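Local coordinates for heme-binding protein A (Haemophilus parasuis 29755, PDB 3TPA) that probably binds glutathione as an extracellular solute-binding protein of family 5, despite its heme-binding name, at residues V11-T16 with G239-I244; N277-E282 with Y437-D442; R42-K47 with P152-V157. The protein carries 1 engineered substitution. All blocks are in the same frame, centred on the assembly; numbering follows the deposited sequence. Where two conformers were deposited one is given.

Contact 1: residues V11-T16 with G239-I244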
loop_
_atom_site.group_PDB
_atom_site.type_symbol
_atom_site.label_atom_id
_atom_site.label_comp_id
_atom_site.label_asym_id
_atom_site.label_seq_id
_atom_site.Cartn_x
_atom_site.Cartn_y
_atom_site.Cartn_z
ATOM N N VAL A 11 -7.021 -5.152 -23.538
ATOM C CA VAL A 11 -7.373 -6.390 -22.846
ATOM C C VAL A 11 -6.478 -6.598 -21.619
ATOM O O VAL A 11 -5.262 -6.776 -21.742
ATOM C CB VAL A 11 -7.312 -7.615 -23.796
ATOM C CG1 VAL A 11 -7.580 -8.908 -23.032
ATOM C CG2 VAL A 11 -8.307 -7.455 -24.936
ATOM N N ASN A 12 -7.091 -6.559 -20.436
ATOM C CA ASN A 12 -6.373 -6.705 -19.165
ATOM C C ASN A 12 -6.652 -8.092 -18.615
ATOM O O ASN A 12 -7.775 -8.400 -18.227
ATOM C CB ASN A 12 -6.816 -5.616 -18.170
ATOM C CG ASN A 12 -6.039 -5.649 -16.832
ATOM O OD1 ASN A 12 -4.937 -6.178 -16.733
ATOM N ND2 ASN A 12 -6.635 -5.076 -15.804
ATOM N N CYS A 13 -5.632 -8.939 -18.587
ATOM C CA CYS A 13 -5.836 -10.331 -18.200
ATOM C C CYS A 13 -5.452 -10.525 -16.763
ATOM O O CYS A 13 -4.277 -10.421 -16.411
ATOM C CB CYS A 13 -5.020 -11.274 -19.087
ATOM S SG CYS A 13 -5.552 -11.280 -20.792
ATOM N N ILE A 14 -6.454 -10.813 -15.940
ATOM C CA ILE A 14 -6.272 -10.884 -14.503
ATOM C C ILE A 14 -6.491 -12.285 -13.936
ATOM O O ILE A 14 -7.265 -13.072 -14.472
ATOM C CB ILE A 14 -7.197 -9.884 -13.795
ATOM C CG1 ILE A 14 -8.643 -10.101 -14.250
ATOM C CG2 ILE A 14 -6.754 -8.458 -14.105
ATOM C CD1 ILE A 14 -9.650 -9.291 -13.466
ATOM N N ALA A 15 -5.815 -12.572 -12.831
ATOM C CA ALA A 15 -5.790 -13.913 -12.261
ATOM C C ALA A 15 -7.100 -14.330 -11.598
ATOM O O ALA A 15 -7.503 -15.487 -11.693
ATOM C CB ALA A 15 -4.649 -14.042 -11.281
ATOM N N THR A 16 -7.763 -13.399 -10.919
ATOM C CA THR A 16 -9.000 -13.751 -10.218
ATOM C C THR A 16 -10.117 -12.733 -10.450
ATOM O O THR A 16 -9.856 -11.571 -10.745
ATOM C CB THR A 16 -8.755 -13.902 -8.711
ATOM O OG1 THR A 16 -8.289 -12.657 -8.185
ATOM C CG2 THR A 16 -7.707 -14.991 -8.436
ATOM N N GLY A 239 -0.062 -11.369 -27.893
ATOM C CA GLY A 239 -0.892 -10.188 -28.070
ATOM C C GLY A 239 -2.368 -10.434 -27.819
ATOM O O GLY A 239 -3.209 -9.628 -28.207
ATOM N N GLU A 240 -2.694 -11.551 -27.176
ATOM C CA GLU A 240 -4.090 -11.835 -26.814
ATOM C C GLU A 240 -4.409 -11.223 -25.451
ATOM O O GLU A 240 -5.560 -11.218 -24.999
ATOM C CB GLU A 240 -4.372 -13.339 -26.819
ATOM C CG GLU A 240 -4.411 -13.922 -28.227
ATOM C CD GLU A 240 -3.972 -15.375 -28.293
ATOM O OE1 GLU A 240 -4.360 -16.181 -27.419
ATOM O OE2 GLU A 240 -3.231 -15.713 -29.235
ATOM N N CYS A 241 -3.355 -10.732 -24.802
ATOM C CA CYS A 241 -3.457 -9.913 -23.599
ATOM C C CYS A 241 -2.588 -8.687 -23.821
ATOM O O CYS A 241 -1.509 -8.782 -24.425
ATOM C CB CYS A 241 -2.953 -10.675 -22.373
ATOM S SG CYS A 241 -3.983 -12.055 -21.814
ATOM N N ASP A 242 -3.046 -7.535 -23.339
ATOM C CA ASP A 242 -2.213 -6.329 -23.365
ATOM C C ASP A 242 -1.486 -6.095 -22.042
ATOM O O ASP A 242 -0.408 -5.514 -22.022
ATOM C CB ASP A 242 -3.047 -5.116 -23.726
ATOM C CG ASP A 242 -3.577 -5.196 -25.129
ATOM O OD1 ASP A 242 -2.751 -5.316 -26.054
ATOM O OD2 ASP A 242 -4.807 -5.164 -25.303
ATOM N N VAL A 243 -2.087 -6.545 -20.941
ATOM C CA VAL A 243 -1.493 -6.404 -19.615
ATOM C C VAL A 243 -1.791 -7.693 -18.871
ATOM O O VAL A 243 -2.849 -8.265 -19.067
ATOM C CB VAL A 243 -2.158 -5.249 -18.799
ATOM C CG1 VAL A 243 -1.362 -4.925 -17.518
ATOM C CG2 VAL A 243 -2.363 -4.000 -19.643
ATOM N N ILE A 244 -0.882 -8.138 -18.007
ATOM C CA ILE A 244 -1.186 -9.250 -17.115
ATOM C C ILE A 244 -0.813 -8.910 -15.680
ATOM O O ILE A 244 0.022 -8.037 -15.430
ATOM C CB ILE A 244 -0.455 -10.556 -17.530
ATOM C CG1 ILE A 244 1.061 -10.396 -17.365
ATOM C CG2 ILE A 244 -0.827 -10.949 -18.961
ATOM C CD1 ILE A 244 1.828 -11.711 -17.430
#
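C13 and C241 are joined through their sulphurs, SG to SG at 2.0 Å with a disulfide torsion of -93°, beside two short parallel strands. The register follows from the pairing of N12 with V243 and of C13 with I244. C13 N donates to V243 O at 2.9 Å. V11 O receives two N-H groups in the plane of its carbonyl, from D242 N at 2.8 Å and from V243 N at a longer 3.3 Å, so the chain is gripped just where D242 leads into its strand. The D242 side chain adds a further hold. Its CB lies 3.4 Å from V11 O; CG stands beside its own backbone N (chi1 -66°) and 3.8 Å from V11 N; OD2 then accepts from V11 N at 2.8 Å through its anti lone pair, with an almost straight N-H···O of 172°. OD2 also forms a salt bridge with R493, which would tend to stabilise the carboxylate charge. Strand 243-244 is one of the two outermost strands of its mixed sheet, with 220-225 on the far side of 9-14; I244 and C241 rest on helix 229-237, while V243 packs against strand 478-491.

Contact 2: residues N277-E282 with Y437-D442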
loop_
_atom_site.group_PDB
_atom_site.type_symbol
_atom_site.label_atom_id
_atom_site.label_comp_id
_atom_site.label_asym_id
_atom_site.label_seq_id
_atom_site.Cartn_x
_atom_site.Cartn_y
_atom_site.Cartn_z
ATOM N N ASN A 277 13.071 -9.003 19.363
ATOM C CA ASN A 277 12.354 -8.604 20.566
ATOM C C ASN A 277 13.318 -7.973 21.550
ATOM O O ASN A 277 14.034 -8.674 22.251
ATOM C CB ASN A 277 11.716 -9.820 21.191
ATOM C CG ASN A 277 10.886 -9.483 22.384
ATOM O OD1 ASN A 277 11.011 -8.404 22.961
ATOM N ND2 ASN A 277 10.021 -10.410 22.772
ATOM N N THR A 278 13.323 -6.647 21.618
ATOM C CA THR A 278 14.308 -5.946 22.435
ATOM C C THR A 278 14.071 -6.024 23.954
ATOM O O THR A 278 14.765 -5.349 24.719
ATOM C CB THR A 278 14.445 -4.486 22.018
ATOM O OG1 THR A 278 13.281 -3.768 22.416
ATOM C CG2 THR A 278 14.589 -4.374 20.508
ATOM N N THR A 279 13.108 -6.842 24.389
ATOM C CA THR A 279 12.897 -7.063 25.824
ATOM C C THR A 279 13.487 -8.392 26.263
ATOM O O THR A 279 13.482 -8.716 27.441
ATOM C CB THR A 279 11.411 -7.044 26.225
ATOM O OG1 THR A 279 10.721 -8.141 25.594
ATOM C CG2 THR A 279 10.765 -5.718 25.838
ATOM N N LYS A 280 13.971 -9.175 25.305
ATOM C CA LYS A 280 14.627 -10.441 25.623
ATOM C C LYS A 280 16.023 -10.175 26.166
ATOM O O LYS A 280 16.660 -9.189 25.795
ATOM C CB LYS A 280 14.691 -11.339 24.393
ATOM C CG LYS A 280 13.337 -11.905 23.981
ATOM C CD LYS A 280 12.868 -12.995 24.929
ATOM C CE LYS A 280 11.771 -13.811 24.266
ATOM N NZ LYS A 280 11.468 -15.044 25.033
ATOM N N PRO A 281 16.503 -11.049 27.057
ATOM C CA PRO A 281 17.744 -10.772 27.790
ATOM C C PRO A 281 18.917 -10.362 26.897
ATOM O O PRO A 281 19.486 -9.298 27.114
ATOM C CB PRO A 281 18.025 -12.096 28.502
ATOM C CG PRO A 281 16.653 -12.676 28.719
ATOM C CD PRO A 281 15.872 -12.308 27.490
ATOM N N GLU A 282 19.271 -11.177 25.911
ATOM C CA GLU A 282 20.434 -10.873 25.069
ATOM C C GLU A 282 20.111 -9.819 24.006
ATOM O O GLU A 282 20.925 -8.932 23.699
ATOM C CB GLU A 282 20.962 -12.149 24.404
ATOM C CG GLU A 282 21.601 -13.142 25.369
ATOM C CD GLU A 282 20.579 -14.008 26.078
ATOM O OE1 GLU A 282 19.520 -14.292 25.487
ATOM O OE2 GLU A 282 20.835 -14.419 27.230
ATOM N N TYR A 437 6.625 -4.720 16.758
ATOM C CA TYR A 437 6.968 -6.071 17.194
ATOM C C TYR A 437 8.226 -6.064 18.060
ATOM O O TYR A 437 8.280 -6.739 19.085
ATOM C CB TYR A 437 7.213 -6.958 15.988
ATOM C CG TYR A 437 5.980 -7.302 15.184
ATOM C CD1 TYR A 437 4.712 -7.016 15.655
ATOM C CD2 TYR A 437 6.093 -7.954 13.964
ATOM C CE1 TYR A 437 3.590 -7.350 14.929
ATOM C CE2 TYR A 437 4.976 -8.295 13.233
ATOM C CZ TYR A 437 3.725 -7.995 13.722
ATOM O OH TYR A 437 2.614 -8.341 12.985
ATOM N N SER A 438 9.224 -5.286 17.648
ATOM C CA SER A 438 10.495 -5.222 18.381
ATOM C C SER A 438 10.372 -4.641 19.800
ATOM O O SER A 438 11.224 -4.895 20.649
ATOM C CB SER A 438 11.543 -4.420 17.587
ATOM O OG SER A 438 11.267 -3.031 17.638
ATOM N N ARG A 439 9.325 -3.858 20.046
ATOM C CA ARG A 439 9.106 -3.224 21.360
ATOM C C ARG A 439 10.099 -2.120 21.658
ATOM O O ARG A 439 10.192 -1.648 22.790
ATOM C CB ARG A 439 9.146 -4.244 22.505
ATOM C CG ARG A 439 8.244 -5.460 22.303
ATOM C CD ARG A 439 7.536 -5.807 23.633
ATOM N NE ARG A 439 6.298 -6.514 23.371
ATOM C CZ ARG A 439 5.242 -6.496 24.160
ATOM N NH1 ARG A 439 5.254 -5.802 25.285
ATOM N NH2 ARG A 439 4.176 -7.178 23.808
ATOM N N TRP A 440 10.849 -1.703 20.647
ATOM C CA TRP A 440 11.835 -0.646 20.846
ATOM C C TRP A 440 11.163 0.718 20.912
ATOM O O TRP A 440 10.183 0.977 20.208
ATOM C CB TRP A 440 12.863 -0.650 19.716
ATOM C CG TRP A 440 13.874 0.475 19.799
ATOM C CD1 TRP A 440 14.964 0.550 20.629
ATOM C CD2 TRP A 440 13.898 1.664 19.003
ATOM N NE1 TRP A 440 15.646 1.736 20.410
ATOM C CE2 TRP A 440 15.018 2.423 19.407
ATOM C CE3 TRP A 440 13.082 2.161 17.981
ATOM C CZ2 TRP A 440 15.331 3.646 18.836
ATOM C CZ3 TRP A 440 13.396 3.395 17.418
ATOM C CH2 TRP A 440 14.503 4.123 17.859
ATOM N N THR A 441 11.694 1.584 21.772
ATOM C CA THR A 441 11.228 2.967 21.875
ATOM C C THR A 441 12.399 3.868 22.227
ATOM O O THR A 441 13.354 3.430 22.873
ATOM C CB THR A 441 10.139 3.149 22.975
ATOM O OG1 THR A 441 10.760 3.196 24.265
ATOM C CG2 THR A 441 9.118 2.020 22.937
ATOM N N ASP A 442 12.313 5.125 21.818
ATOM C CA ASP A 442 13.322 6.113 22.167
ATOM C C ASP A 442 12.654 7.479 22.260
ATOM O O ASP A 442 11.899 7.868 21.370
ATOM C CB ASP A 442 14.451 6.128 21.138
ATOM C CG ASP A 442 15.429 7.239 21.391
ATOM O OD1 ASP A 442 16.316 7.062 22.246
ATOM O OD2 ASP A 442 15.297 8.299 20.754
#
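T278 brings its backbone N and its hydroxyl to one carbonyl, S438 O: the backbone N donates a hydrogen bond at 2.9 Å, in the carbonyl plane and with an N-H···O angle of 162°, while OG1 approaches the same oxygen to 2.9 Å, its proton not assigned. OG1 sits between the backbone N and the carbonyl carbon of its own residue (chi1 72°), on the side of that acceptor. T278 CG2, the other branch, approaches S438 O to 3.4 Å, so N, OG1 and CG2 all lie close to this oxygen. In segment 437-442, R439 follows at a positive phi of 71°, unusual for a residue with a side chain, and its CB points toward 277-282. The donating loop carries a type I beta turn from N277 to K280, entered straight from strand 261-276 and reinforced by an Asx turn. N277 OD1 accepts from T279 N at 3.0 Å and from T279 OG1 at 2.7 Å, both on one face of the amide plane, while ND2 bonds to F405 O. The R439 chain runs beside the N277 side chain in the same direction, R439 CG lying 4.1 Å from N277 OD1. T279 CG2 touches R439 CD at 3.9 Å, crossing the arginine at a slant. The guanidinium is held by R401 O through NH2. W440 lays its CB against T278 and meets F445 edge-to-face at the start of helix 443-453.

Contact 3: residues R42-K47 with P152-V157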
loop_
_atom_site.group_PDB
_atom_site.type_symbol
_atom_site.label_atom_id
_atom_site.label_comp_id
_atom_site.label_asym_id
_atom_site.label_seq_id
_atom_site.Cartn_x
_atom_site.Cartn_y
_atom_site.Cartn_z
ATOM N N ARG A 42 -11.283 10.754 -6.686
ATOM C CA ARG A 42 -11.151 11.179 -5.297
ATOM C C ARG A 42 -11.026 12.694 -5.256
ATOM O O ARG A 42 -10.853 13.321 -6.287
ATOM C CB ARG A 42 -9.895 10.557 -4.665
ATOM C CG ARG A 42 -10.058 9.123 -4.143
ATOM C CD ARG A 42 -10.468 8.112 -5.215
ATOM N NE ARG A 42 -9.500 8.055 -6.303
ATOM C CZ ARG A 42 -9.717 7.420 -7.445
ATOM N NH1 ARG A 42 -10.862 6.790 -7.624
ATOM N NH2 ARG A 42 -8.799 7.415 -8.403
ATOM N N LEU A 43 -11.107 13.278 -4.059
ATOM C CA LEU A 43 -10.987 14.727 -3.886
ATOM C C LEU A 43 -9.673 15.231 -4.485
ATOM O O LEU A 43 -9.670 16.161 -5.299
ATOM C CB LEU A 43 -11.106 15.116 -2.408
ATOM C CG LEU A 43 -12.539 15.159 -1.853
ATOM C CD1 LEU A 43 -12.537 15.324 -0.345
ATOM C CD2 LEU A 43 -13.330 16.295 -2.521
ATOM N N VAL A 44 -8.572 14.600 -4.089
ATOM C CA VAL A 44 -7.268 14.802 -4.733
ATOM C C VAL A 44 -6.730 13.441 -5.177
ATOM O O VAL A 44 -7.101 12.413 -4.608
ATOM C CB VAL A 44 -6.259 15.497 -3.789
ATOM C CG1 VAL A 44 -6.845 16.799 -3.248
ATOM C CG2 VAL A 44 -5.863 14.559 -2.624
ATOM N N GLU A 45 -5.876 13.423 -6.200
ATOM C CA GLU A 45 -5.398 12.166 -6.777
ATOM C C GLU A 45 -3.877 12.135 -6.756
ATOM O O GLU A 45 -3.249 13.176 -6.838
ATOM C CB GLU A 45 -5.840 12.064 -8.240
ATOM C CG GLU A 45 -7.305 12.385 -8.495
ATOM C CD GLU A 45 -8.197 11.200 -8.252
ATOM O OE1 GLU A 45 -9.346 11.204 -8.743
ATOM O OE2 GLU A 45 -7.741 10.257 -7.574
ATOM N N PHE A 46 -3.278 10.948 -6.685
ATOM C CA PHE A 46 -1.814 10.860 -6.743
ATOM C C PHE A 46 -1.321 11.203 -8.156
ATOM O O PHE A 46 -1.863 10.710 -9.137
ATOM C CB PHE A 46 -1.337 9.451 -6.376
ATOM C CG PHE A 46 -1.568 9.078 -4.930
ATOM C CD1 PHE A 46 -0.765 9.592 -3.934
ATOM C CD2 PHE A 46 -2.569 8.187 -4.582
ATOM C CE1 PHE A 46 -0.972 9.245 -2.616
ATOM C CE2 PHE A 46 -2.778 7.830 -3.268
ATOM C CZ PHE A 46 -1.972 8.359 -2.280
ATOM N N LYS A 47 -0.312 12.057 -8.269
ATOM C CA LYS A 47 0.313 12.290 -9.569
ATOM C C LYS A 47 0.800 10.940 -10.080
ATOM O O LYS A 47 1.192 10.093 -9.279
ATOM C CB LYS A 47 1.490 13.272 -9.453
ATOM C CG LYS A 47 1.079 14.721 -9.187
ATOM C CD LYS A 47 2.287 15.657 -9.132
ATOM C CE LYS A 47 1.867 17.123 -9.122
ATOM N NZ LYS A 47 1.255 17.558 -10.417
ATOM N N PRO A 152 -0.093 13.384 6.841
ATOM C CA PRO A 152 -0.377 12.322 5.856
ATOM C C PRO A 152 -1.839 12.264 5.415
ATOM O O PRO A 152 -2.158 11.639 4.408
ATOM C CB PRO A 152 -0.022 11.048 6.622
ATOM C CG PRO A 152 1.021 11.481 7.590
ATOM C CD PRO A 152 0.551 12.844 8.050
ATOM N N PHE A 153 -2.722 12.904 6.168
ATOM C CA PHE A 153 -4.137 12.898 5.828
ATOM C C PHE A 153 -4.429 13.302 4.382
ATOM O O PHE A 153 -5.296 12.718 3.743
ATOM C CB PHE A 153 -4.938 13.789 6.787
ATOM C CG PHE A 153 -6.416 13.766 6.509
ATOM C CD1 PHE A 153 -7.153 12.613 6.745
ATOM C CD2 PHE A 153 -7.061 14.873 5.968
ATOM C CE1 PHE A 153 -8.515 12.572 6.462
ATOM C CE2 PHE A 153 -8.421 14.838 5.686
ATOM C CZ PHE A 153 -9.149 13.686 5.934
ATOM N N ILE A 154 -3.729 14.308 3.869
ATOM C CA ILE A 154 -3.931 14.711 2.465
ATOM C C ILE A 154 -3.714 13.537 1.484
ATOM O O ILE A 154 -4.456 13.371 0.503
ATOM C CB ILE A 154 -3.080 15.961 2.064
ATOM C CG1 ILE A 154 -3.637 16.589 0.776
ATOM C CG2 ILE A 154 -1.579 15.626 1.902
ATOM C CD1 ILE A 154 -5.120 16.893 0.834
ATOM N N THR A 155 -2.724 12.693 1.753
ATOM C CA THR A 155 -2.537 11.509 0.905
ATOM C C THR A 155 -3.594 10.436 1.166
ATOM O O THR A 155 -4.008 9.733 0.252
ATOM C CB THR A 155 -1.111 10.924 0.974
ATOM O OG1 THR A 155 -0.762 10.671 2.324
ATOM C CG2 THR A 155 -0.100 11.908 0.401
ATOM N N THR A 156 -4.062 10.321 2.405
ATOM C CA THR A 156 -5.160 9.399 2.675
ATOM C C THR A 156 -6.395 9.724 1.821
ATOM O O THR A 156 -7.081 8.824 1.337
ATOM C CB THR A 156 -5.511 9.365 4.178
ATOM O OG1 THR A 156 -4.356 8.923 4.902
ATOM C CG2 THR A 156 -6.688 8.409 4.449
ATOM N N VAL A 157 -6.655 11.012 1.622
ATOM C CA VAL A 157 -7.813 11.485 0.855
ATOM C C VAL A 157 -7.776 11.038 -0.615
ATOM O O VAL A 157 -8.820 10.968 -1.281
ATOM C CB VAL A 157 -7.920 13.025 0.924
ATOM C CG1 VAL A 157 -8.969 13.557 -0.039
ATOM C CG2 VAL A 157 -8.241 13.452 2.342
HETATM O O HOH W 1 -11.390 11.625 -1.825
#
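L43 and V157 make the tight end of this contact. L43 CB meets V157 CG1 at 3.6 Å, and L43 CD1 closes on the same methyl at 4.0 Å; chi1 of 171° sets CG1 anti to the V157 backbone N, where it meets L43. The V44 side chain crosses that of V157 at about a right angle, and V44 CG2 comes within 3.6 Å of the backbone oxygen I154 O. R42 contributes the aliphatic base of its side chain, CB and CG both lying near V157 O. That oxygen is not left to carbon neighbours: a water accepts from L43 N at 2.8 Å and donates to V157 O at 2.7 Å, giving the two backbones a polar bridge where they have no direct hydrogen bond. In the fold, this is the packing of a short helix, 153-156, on an outermost strand, 44-46, of an antiparallel five-stranded sheet. Strands 53-63 and 69-74 extend the apolar layer, V53 and W61 touching both V44 and I154, and F72 touching both L43 and I154. Toward F46 the contact reaches its more open side, both F46 and T155 being partly exposed. The ring crosses the T155 side chain at about a right angle, bringing F46 CZ to 3.5 Å from T155 O and F46 CE1 to 4.0 Å from T155 CB. T155 OG1 turns back along its own segment and donates to P152 O at 2.7 Å. Beyond V44, E45 points its CB away from the helix and forms a salt bridge with R42, whose NH1 bonds to S36 O and S163 OG.

Contact 1 joins two strands of the mixed five-stranded sheet and contact 3 sits on an outermost strand of the antiparallel sheet, while contact 2 joins two loops, 277-282 directly after strand 261-276 of the six-stranded sheet and 437-442 before helix 443-453. Along the chain, both segments of contact 3 fall between those of contact 1, and contact 2 comes later. Contacts 1 and 2 lie on opposite sides of the chain's centre, about 46 Å apart between centres; the centre of contact 3 is about 29 Å from contact 1 and 35 Å from contact 2. The three are well separated, consistent with the multi-domain build of family 5 binding proteins, although contact 1 packs on strand 478-491 of that six-stranded sheet.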